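Local coordinates for protein SYE1 (Shewanella oneidensis, PDB 4AWT) that binds flavin mononucleotide and probably reduces carbon-carbon double bonds with electrons from a nicotinamide cofactor, at residues E179-A183 and N184-I188; S206-N209 and R210-L214; T243-A246 and D247-L250. The protein carries 1 engineered substitution. All blocks are in the same frame, centred on the assembly; numbering follows the deposited sequence. Where two conformers were deposited one is given.

Overall arrangement
Along the chain, the three contacts form a series; none nests in or crosses another. Interaction 1 closes the tight turn that leads from the fourth strand of the TIM barrel, 177-181, into helix 187-192 beside the flavin. Interaction 2 follows on the outer side, where the short helix 207-210 runs into helix 212-225. Interaction 3 comes after the fifth strand, 230-234, where the loop enters helix 248-261. Packing ties them together: Phe213 and Leu214 of interaction 2 lie on Leu187 and Ile188 of interaction 1, Thr243 OG1 of interaction 3 rests on Gly185 CA, and Leu207 packs against Leu250, with a long, weak ion pair between Arg210 and Asp245 nearby.

Interaction 1: E179-A183 and N184-I188; sequences ELHAA and NGYLI. With FMN (flavin mononucleotide), chain B; BOG (octyl beta-D-glucopyranoside), chain D.
His181 and Tyr186 meet as an offset edge-to-face pair, ring centroids 5.0 Å apart and planes at 72°, the edge of Tyr186 turned to the face of His181. Followed outward, Tyr186 CB lies near Ala183 O; CD2 comes 3.4 Å from His181 NE2; CE2 passes near O4 of the bound octyl glucoside; and OH shares a hydrogen bond with that O4 at 2.7 Å and another with Tyr68. With CG beside the backbone N (chi1 -62°), the ring folds back over the type I' turn Ala183-Tyr186, which Tyr186 N closes on Ala183 O at 3.1 Å. Gly185 suits the turn because its phi is positive. Farther along, in helix 187-192, Ile188 CD1 meets Leu180 CD1 tip to tip, 3.6 Å apart. FMN O2 lies over the other face of His181, 3.0 Å from NE2, while ND1 accepts from Ala183 N. A leucine in place of His181 would probably deprive Ala183 N of its acceptor, water 1 of a partner and the Tyr186 edge of its aromatic face. Water 1 joins His181 NE2, Asn184 ND2 and glucoside O4, consistent with the His/Asn pair that binds substrate oxygen in Old Yellow Enzymes.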
loop_
_atom_site.group_PDB
_atom_site.type_symbol
_atom_site.label_atom_id
_atom_site.label_comp_id
_atom_site.label_asym_id
_atom_site.label_seq_id
_atom_site.Cartn_x
_atom_site.Cartn_y
_atom_site.Cartn_z
ATOM N N GLU A 179 2.144 -3.394 6.212
ATOM C CA GLU A 179 2.239 -2.011 5.794
ATOM C C GLU A 179 0.872 -1.404 5.953
ATOM O O GLU A 179 -0.124 -1.873 5.378
ATOM C CB GLU A 179 2.679 -1.881 4.336
ATOM C CG GLU A 179 2.854 -0.428 3.922
ATOM C CD GLU A 179 3.264 -0.266 2.470
ATOM O OE1 GLU A 179 4.502 -0.426 2.207
ATOM O OE2 GLU A 179 2.401 0.003 1.622
ATOM N N LEU A 180 0.774 -0.313 6.725
ATOM C CA LEU A 180 -0.483 0.417 6.821
ATOM C C LEU A 180 -0.634 1.314 5.613
ATOM O O LEU A 180 0.168 2.218 5.395
ATOM C CB LEU A 180 -0.472 1.259 8.081
ATOM C CG LEU A 180 -1.694 2.146 8.293
ATOM C CD1 LEU A 180 -2.965 1.294 8.383
ATOM C CD2 LEU A 180 -1.507 3.013 9.526
ATOM N N HIS A 181 -1.689 1.104 4.828
ATOM C CA HIS A 181 -1.952 1.989 3.687
ATOM C C HIS A 181 -2.587 3.272 4.238
ATOM O O HIS A 181 -3.790 3.299 4.504
ATOM C CB HIS A 181 -2.857 1.343 2.664
ATOM C CG HIS A 181 -2.845 2.035 1.340
ATOM N ND1 HIS A 181 -2.322 3.268 1.170
ATOM C CD2 HIS A 181 -3.259 1.543 0.140
ATOM C CE1 HIS A 181 -2.436 3.536 -0.116
ATOM N NE2 HIS A 181 -2.977 2.529 -0.770
ATOM N N ALA A 182 -1.803 4.314 4.420
ATOM C CA ALA A 182 -2.261 5.612 4.838
ATOM C C ALA A 182 -2.071 6.643 3.739
ATOM O O ALA A 182 -2.009 7.848 4.008
ATOM C CB ALA A 182 -1.587 6.035 6.150
ATOM N N ALA A 183 -2.089 6.174 2.502
ATOM C CA ALA A 183 -1.750 6.935 1.309
ATOM C C ALA A 183 -2.910 6.910 0.319
ATOM O O ALA A 183 -3.991 6.397 0.585
ATOM C CB ALA A 183 -0.444 6.386 0.729
ATOM N N ASN A 184 -2.634 7.503 -0.844
ATOM C CA ASN A 184 -3.377 7.507 -2.080
ATOM C C ASN A 184 -4.882 7.717 -1.856
ATOM O O ASN A 184 -5.710 7.144 -2.569
ATOM C CB ASN A 184 -3.067 6.260 -2.892
ATOM C CG ASN A 184 -1.606 6.248 -3.272
ATOM O OD1 ASN A 184 -0.886 7.206 -3.079
ATOM N ND2 ASN A 184 -1.157 5.140 -3.807
ATOM N N GLY A 185 -5.215 8.617 -0.949
ATOM C CA GLY A 185 -6.573 9.073 -0.818
ATOM C C GLY A 185 -7.496 8.153 -0.047
ATOM O O GLY A 185 -8.712 8.420 -0.027
ATOM N N TYR A 186 -6.976 7.120 0.596
ATOM C CA TYR A 186 -7.806 6.144 1.310
ATOM C C TYR A 186 -8.122 6.633 2.714
ATOM O O TYR A 186 -7.968 7.793 3.032
ATOM C CB TYR A 186 -7.196 4.748 1.143
ATOM C CG TYR A 186 -7.181 4.355 -0.320
ATOM C CD1 TYR A 186 -8.362 4.208 -1.037
ATOM C CD2 TYR A 186 -5.983 4.129 -0.981
ATOM C CE1 TYR A 186 -8.367 3.852 -2.364
ATOM C CE2 TYR A 186 -5.973 3.765 -2.304
ATOM C CZ TYR A 186 -7.144 3.628 -3.019
ATOM O OH TYR A 186 -7.079 3.284 -4.331
ATOM N N LEU A 187 -8.706 5.758 3.571
ATOM C CA LEU A 187 -9.376 6.248 4.768
ATOM C C LEU A 187 -8.494 7.099 5.642
ATOM O O LEU A 187 -8.879 8.206 6.045
ATOM C CB LEU A 187 -9.922 5.081 5.603
ATOM C CG LEU A 187 -10.682 5.548 6.844
ATOM C CD1 LEU A 187 -11.923 6.348 6.531
ATOM C CD2 LEU A 187 -11.017 4.334 7.711
ATOM N N ILE A 188 -7.321 6.593 6.016
ATOM C CA ILE A 188 -6.488 7.377 6.926
ATOM C C ILE A 188 -6.094 8.700 6.282
ATOM O O ILE A 188 -6.053 9.751 6.937
ATOM C CB ILE A 188 -5.304 6.562 7.448
ATOM C CG1 ILE A 188 -5.833 5.317 8.209
ATOM C CG2 ILE A 188 -4.403 7.408 8.330
ATOM C CD1 ILE A 188 -4.788 4.381 8.604
HETATM N N1 FMN B . -0.534 1.275 -4.198
HETATM C C2 FMN B . -0.890 0.845 -2.993
HETATM O O2 FMN B . -0.458 1.382 -1.939
HETATM N N3 FMN B . -1.762 -0.227 -2.865
HETATM C C4 FMN B . -2.298 -0.897 -3.953
HETATM O O4 FMN B . -2.996 -1.924 -3.746
HETATM C C4A FMN B . -2.002 -0.363 -5.205
HETATM N N5 FMN B . -2.570 -0.909 -6.355
HETATM C C5A FMN B . -1.927 -0.634 -7.592
HETATM C C6 FMN B . -2.272 -1.346 -8.714
HETATM C C7 FMN B . -1.639 -1.127 -9.961
HETATM C C7M FMN B . -1.986 -2.036 -11.115
HETATM C C8 FMN B . -0.702 -0.142 -10.043
HETATM C C8M FMN B . 0.048 0.137 -11.330
HETATM C C9 FMN B . -0.349 0.605 -8.901
HETATM C C9A FMN B . -0.948 0.363 -7.663
HETATM N N10 FMN B . -0.554 1.066 -6.505
HETATM C C10 FMN B . -1.033 0.658 -5.275
HETATM C "C1'" FMN B . 0.518 2.062 -6.597
HETATM C "C2'" FMN B . 1.922 1.441 -6.716
HETATM O "O2'" FMN B . 2.300 0.818 -5.501
HETATM C "C3'" FMN B . 2.990 2.473 -7.018
HETATM O "O3'" FMN B . 3.172 3.382 -5.943
HETATM C "C4'" FMN B . 2.772 3.274 -8.315
HETATM O "O4'" FMN B . 2.381 2.436 -9.391
HETATM C "C5'" FMN B . 3.963 4.143 -8.668
HETATM O "O5'" FMN B . 5.135 3.350 -8.923
HETATM P P FMN B . 5.557 3.019 -10.447
HETATM O O1P FMN B . 4.491 2.104 -10.997
HETATM O O2P FMN B . 5.621 4.333 -11.194
HETATM O O3P FMN B . 6.894 2.340 -10.288
HETATM C C1 BOG D . -6.492 1.934 -8.932
HETATM O O1 BOG D . -6.530 1.877 -10.332
HETATM C C2 BOG D . -6.150 0.613 -8.317
HETATM O O2 BOG D . -7.150 -0.351 -8.564
HETATM C C3 BOG D . -5.997 0.697 -6.790
HETATM O O3 BOG D . -5.455 -0.492 -6.286
HETATM C C4 BOG D . -4.978 1.804 -6.484
HETATM O O4 BOG D . -4.884 1.950 -5.107
HETATM C C5 BOG D . -5.336 3.121 -7.162
HETATM O O5 BOG D . -5.411 2.848 -8.547
HETATM C C6 BOG D . -4.310 4.193 -6.896
HETATM O O6 BOG D . -4.817 5.367 -7.504
HETATM C "C1'" BOG D . -7.353 2.843 -10.940
HETATM C "C2'" BOG D . -7.542 2.678 -12.445
HETATM C "C3'" BOG D . -6.271 2.434 -13.201
HETATM C "C4'" BOG D . -6.208 2.621 -14.712
HETATM C "C5'" BOG D . -5.802 1.279 -15.329
HETATM C "C6'" BOG D . -6.969 0.671 -16.110
HETATM C "C7'" BOG D . -6.556 -0.690 -16.698
HETATM C "C8'" BOG D . -7.496 -0.942 -17.871
HETATM O O HOH W 1 -3.046 2.832 -3.700
HETATM O O HOH W 2 -6.514 4.049 4.790
#

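Interaction 2: S206-N209 and R210-L214; sequences SLEN and RLRFL
Ser206 O accepts from Arg210 N at 2.9 Å, the first turn of a short helix for which Ser206 is the N-cap: in the conformer described, its small hydroxyl OG reaches forward to accept from Asn209 N, a capping bond. Leu207 follows, its CD1 packed 3.8 Å from Leu211 CD1, while one conformer of Arg210 lays a guanidinium face over Leu207 CA, the two side chains crossing at about a right angle. That arginine spends its polar end elsewhere, NH2 on the bound ethyl hydrogen carbonate and NH1 on Ile192 O and Thr251. Glu208 has an extended chain; in one of its two conformers OE2 forms a salt bridge to Arg212 NH2 at 3.1 Å, the nitrogen lying above the carboxylate plane. Asn209 brings OD1 to the same NH2 at 2.8 Å, in the guanidinium plane; CG beside the backbone N (chi1 -73°) runs the side chain beside that of Arg212, the amide and guanidinium planes 61° apart. Arg212 NE is held by Glu202 O. Water 3 bridges Asn209 O and Phe213 N where helix 207-210 gives way to helix 212-225. Leu207 and Leu211 pack on helix 248-261, and Phe213 packs on helices 187-192 and 153-172.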
loop_
_atom_site.group_PDB
_atom_site.type_symbol
_atom_site.label_atom_id
_atom_site.label_comp_id
_atom_site.label_asym_id
_atom_site.label_seq_id
_atom_site.Cartn_x
_atom_site.Cartn_y
_atom_site.Cartn_z
ATOM N N SER A 206 -7.142 20.940 13.616
ATOM C CA SER A 206 -5.706 21.146 13.786
ATOM C C SER A 206 -4.849 20.022 13.220
ATOM O O SER A 206 -5.350 18.934 12.954
ATOM C CB SER A 206 -5.398 21.280 15.267
ATOM O OG SER A 206 -5.516 19.998 15.898
ATOM N N LEU A 207 -3.588 20.307 13.069
ATOM C CA LEU A 207 -2.656 19.275 12.587
ATOM C C LEU A 207 -2.611 18.102 13.540
ATOM O O LEU A 207 -2.704 16.946 13.113
ATOM C CB LEU A 207 -1.273 19.929 12.431
ATOM C CG LEU A 207 -0.181 18.938 12.024
ATOM C CD1 LEU A 207 -0.524 18.158 10.757
ATOM C CD2 LEU A 207 1.118 19.758 11.909
ATOM N N GLU A 208 -2.475 18.354 14.836
ATOM C CA GLU A 208 -2.469 17.277 15.815
ATOM C C GLU A 208 -3.717 16.429 15.667
ATOM O O GLU A 208 -3.670 15.180 15.717
ATOM C CB GLU A 208 -2.437 17.900 17.224
ATOM C CG GLU A 208 -2.478 16.926 18.369
ATOM C CD GLU A 208 -2.711 17.482 19.746
ATOM O OE1 GLU A 208 -2.270 18.606 20.094
ATOM O OE2 GLU A 208 -3.346 16.790 20.596
ATOM N N ASN A 209 -4.867 17.069 15.515
ATOM C CA ASN A 209 -6.122 16.330 15.414
ATOM C C ASN A 209 -6.177 15.513 14.142
ATOM O O ASN A 209 -6.677 14.387 14.137
ATOM C CB ASN A 209 -7.274 17.266 15.528
ATOM C CG ASN A 209 -7.517 17.794 16.914
ATOM O OD1 ASN A 209 -6.799 17.467 17.861
ATOM N ND2 ASN A 209 -8.551 18.592 17.038
ATOM N N ARG A 210 -5.712 16.089 13.025
ATOM C CA ARG A 210 -5.767 15.363 11.744
ATOM C C ARG A 210 -4.823 14.171 11.769
ATOM O O ARG A 210 -5.145 13.189 11.041
ATOM C CB ARG A 210 -5.413 16.283 10.595
ATOM C CG ARG A 210 -6.523 17.243 10.240
ATOM C CD ARG A 210 -6.195 18.125 9.040
ATOM N NE ARG A 210 -5.222 19.165 9.333
ATOM C CZ ARG A 210 -3.963 19.279 8.951
ATOM N NH1 ARG A 210 -3.367 18.346 8.209
ATOM N NH2 ARG A 210 -3.265 20.344 9.337
ATOM N N LEU A 211 -3.772 14.187 12.532
ATOM C CA LEU A 211 -2.864 13.047 12.646
ATOM C C LEU A 211 -3.307 12.048 13.683
ATOM O O LEU A 211 -2.686 10.978 13.817
ATOM C CB LEU A 211 -1.437 13.509 12.947
ATOM C CG LEU A 211 -0.804 14.364 11.843
ATOM C CD1 LEU A 211 0.569 14.810 12.251
ATOM C CD2 LEU A 211 -0.751 13.635 10.524
ATOM N N ARG A 212 -4.366 12.320 14.434
ATOM C CA ARG A 212 -4.741 11.489 15.580
ATOM C C ARG A 212 -5.167 10.098 15.149
ATOM O O ARG A 212 -4.794 9.112 15.807
ATOM C CB ARG A 212 -5.849 12.195 16.382
ATOM C CG ARG A 212 -6.130 11.453 17.686
ATOM C CD ARG A 212 -7.248 12.176 18.469
ATOM N NE ARG A 212 -6.952 13.582 18.702
ATOM C CZ ARG A 212 -6.112 14.076 19.543
ATOM N NH1 ARG A 212 -5.449 13.285 20.377
ATOM N NH2 ARG A 212 -5.938 15.410 19.554
ATOM N N PHE A 213 -5.972 9.966 14.106
ATOM C CA PHE A 213 -6.426 8.647 13.687
ATOM C C PHE A 213 -5.226 7.796 13.265
ATOM O O PHE A 213 -5.087 6.646 13.680
ATOM C CB PHE A 213 -7.465 8.768 12.598
ATOM C CG PHE A 213 -8.130 7.473 12.223
ATOM C CD1 PHE A 213 -8.741 6.674 13.152
ATOM C CD2 PHE A 213 -8.159 7.073 10.892
ATOM C CE1 PHE A 213 -9.376 5.496 12.771
ATOM C CE2 PHE A 213 -8.799 5.903 10.519
ATOM C CZ PHE A 213 -9.450 5.146 11.459
ATOM N N LEU A 214 -4.313 8.374 12.467
ATOM C CA LEU A 214 -3.071 7.696 12.124
ATOM C C LEU A 214 -2.346 7.232 13.373
ATOM O O LEU A 214 -1.885 6.089 13.482
ATOM C CB LEU A 214 -2.192 8.637 11.312
ATOM C CG LEU A 214 -0.796 8.116 10.991
ATOM C CD1 LEU A 214 -0.812 6.920 10.048
ATOM C CD2 LEU A 214 0.053 9.232 10.385
HETATM O O HOH W 3 -7.318 12.102 12.694
#

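Interaction 3: T243-A246 and D247-L250; sequences TVDA and DPIL
The CB of Asp245 points toward Asp247 and Pro248, and its carboxylate sits against the bend that starts helix 248-261. OD2 accepts from Asp247 N at 3.3 Å, an N-H...O angle of 139°, and the nitrogen lies well above the carboxylate plane; this bond from residue i to the amide of i+2 makes an Asx turn. Because CG stands opposite the backbone N (chi1 -174°), the carboxylate swings forward past Ala246 to reach that amide. OD2 also lies close to the Asp247 carbonyl, 3.0 Å from Asp247 C. A short acidic side chain suits the place, since it can bend onto the main chain just ahead of a helix. Water 4 helps: it donates to Asp245 OD1 at 2.8 Å and accepts a weak bond from Asp247 N, so that amide meets both an oxygen of the carboxylate and the water. The strongest polar partner of Asp245 is Thr251 OG1, on OD2, and Ser194 N also binds OD1. Asp247, at the N-cap position, turns its side chain away from Asp245, and the two charged ends stay apart, OD2 of Asp245 5.9 Å from OD1 of Asp247, which probably eases their mutual repulsion. Pro248 lies across the turn, its CD 3.4 Å from Asp245 O. Proline fits the first turn of a helix, where its nitrogen has no hydrogen to give and none is needed. The Asp245-Pro248 bend joins the loop after strand 230-234 to helix 248-261, beside the loop that follows helix 187-192, whose Ser194 OG also takes up Ala246 N.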
loop_
_atom_site.group_PDB
_atom_site.type_symbol
_atom_site.label_atom_id
_atom_site.label_comp_id
_atom_site.label_asym_id
_atom_site.label_seq_id
_atom_site.Cartn_x
_atom_site.Cartn_y
_atom_site.Cartn_z
ATOM N N THR A 243 -7.726 13.572 -2.121
ATOM C CA THR A 243 -7.274 14.158 -0.891
ATOM C C THR A 243 -6.176 15.180 -1.173
ATOM O O THR A 243 -5.133 14.828 -1.763
ATOM C CB THR A 243 -6.774 13.102 0.105
ATOM O OG1 THR A 243 -5.769 12.268 -0.446
ATOM C CG2 THR A 243 -7.897 12.206 0.573
ATOM N N VAL A 244 -6.429 16.406 -0.693
ATOM C CA VAL A 244 -5.512 17.529 -0.807
ATOM C C VAL A 244 -5.245 18.084 0.573
ATOM O O VAL A 244 -6.232 18.305 1.312
ATOM C CB VAL A 244 -6.152 18.647 -1.694
ATOM C CG1 VAL A 244 -5.212 19.836 -1.822
ATOM C CG2 VAL A 244 -6.498 18.088 -3.068
ATOM N N ASP A 245 -3.998 18.336 0.925
ATOM C CA ASP A 245 -3.661 19.002 2.159
ATOM C C ASP A 245 -3.173 20.423 1.848
ATOM O O ASP A 245 -2.475 20.640 0.864
ATOM C CB ASP A 245 -2.580 18.284 2.920
ATOM C CG ASP A 245 -2.312 18.875 4.254
ATOM O OD1 ASP A 245 -3.308 19.009 5.048
ATOM O OD2 ASP A 245 -1.180 19.250 4.537
ATOM N N ALA A 246 -3.511 21.375 2.637
ATOM C CA ALA A 246 -3.169 22.788 2.417
ATOM C C ALA A 246 -1.700 23.071 2.683
ATOM O O ALA A 246 -1.122 23.966 2.037
ATOM C CB ALA A 246 -4.011 23.710 3.263
ATOM N N ASP A 247 -1.038 22.363 3.580
ATOM C CA ASP A 247 0.345 22.620 3.949
ATOM C C ASP A 247 1.057 21.266 4.080
ATOM O O ASP A 247 1.422 20.854 5.166
ATOM C CB ASP A 247 0.422 23.452 5.226
ATOM C CG ASP A 247 1.770 24.014 5.588
ATOM O OD1 ASP A 247 2.771 23.657 4.888
ATOM O OD2 ASP A 247 1.848 24.786 6.579
ATOM N N PRO A 248 1.248 20.611 2.954
ATOM C CA PRO A 248 1.717 19.213 3.064
ATOM C C PRO A 248 3.116 19.098 3.578
ATOM O O PRO A 248 3.425 18.071 4.204
ATOM C CB PRO A 248 1.529 18.677 1.624
ATOM C CG PRO A 248 1.494 19.907 0.782
ATOM C CD PRO A 248 0.878 20.959 1.607
ATOM N N ILE A 249 4.000 20.069 3.372
ATOM C CA ILE A 249 5.326 19.928 3.977
ATOM C C ILE A 249 5.233 19.870 5.472
ATOM O O ILE A 249 5.912 19.042 6.110
ATOM C CB ILE A 249 6.287 21.026 3.476
ATOM C CG1 ILE A 249 6.334 20.964 1.946
ATOM C CG2 ILE A 249 7.672 20.880 4.066
ATOM C CD1 ILE A 249 7.474 21.711 1.318
ATOM N N LEU A 250 4.407 20.739 6.085
ATOM C CA LEU A 250 4.253 20.711 7.530
ATOM C C LEU A 250 3.570 19.402 7.943
ATOM O O LEU A 250 4.012 18.716 8.842
ATOM C CB LEU A 250 3.469 21.935 7.995
ATOM C CG LEU A 250 3.181 21.972 9.476
ATOM C CD1 LEU A 250 4.404 21.968 10.365
ATOM C CD2 LEU A 250 2.320 23.192 9.761
HETATM O O HOH W 4 -2.778 21.551 5.984
#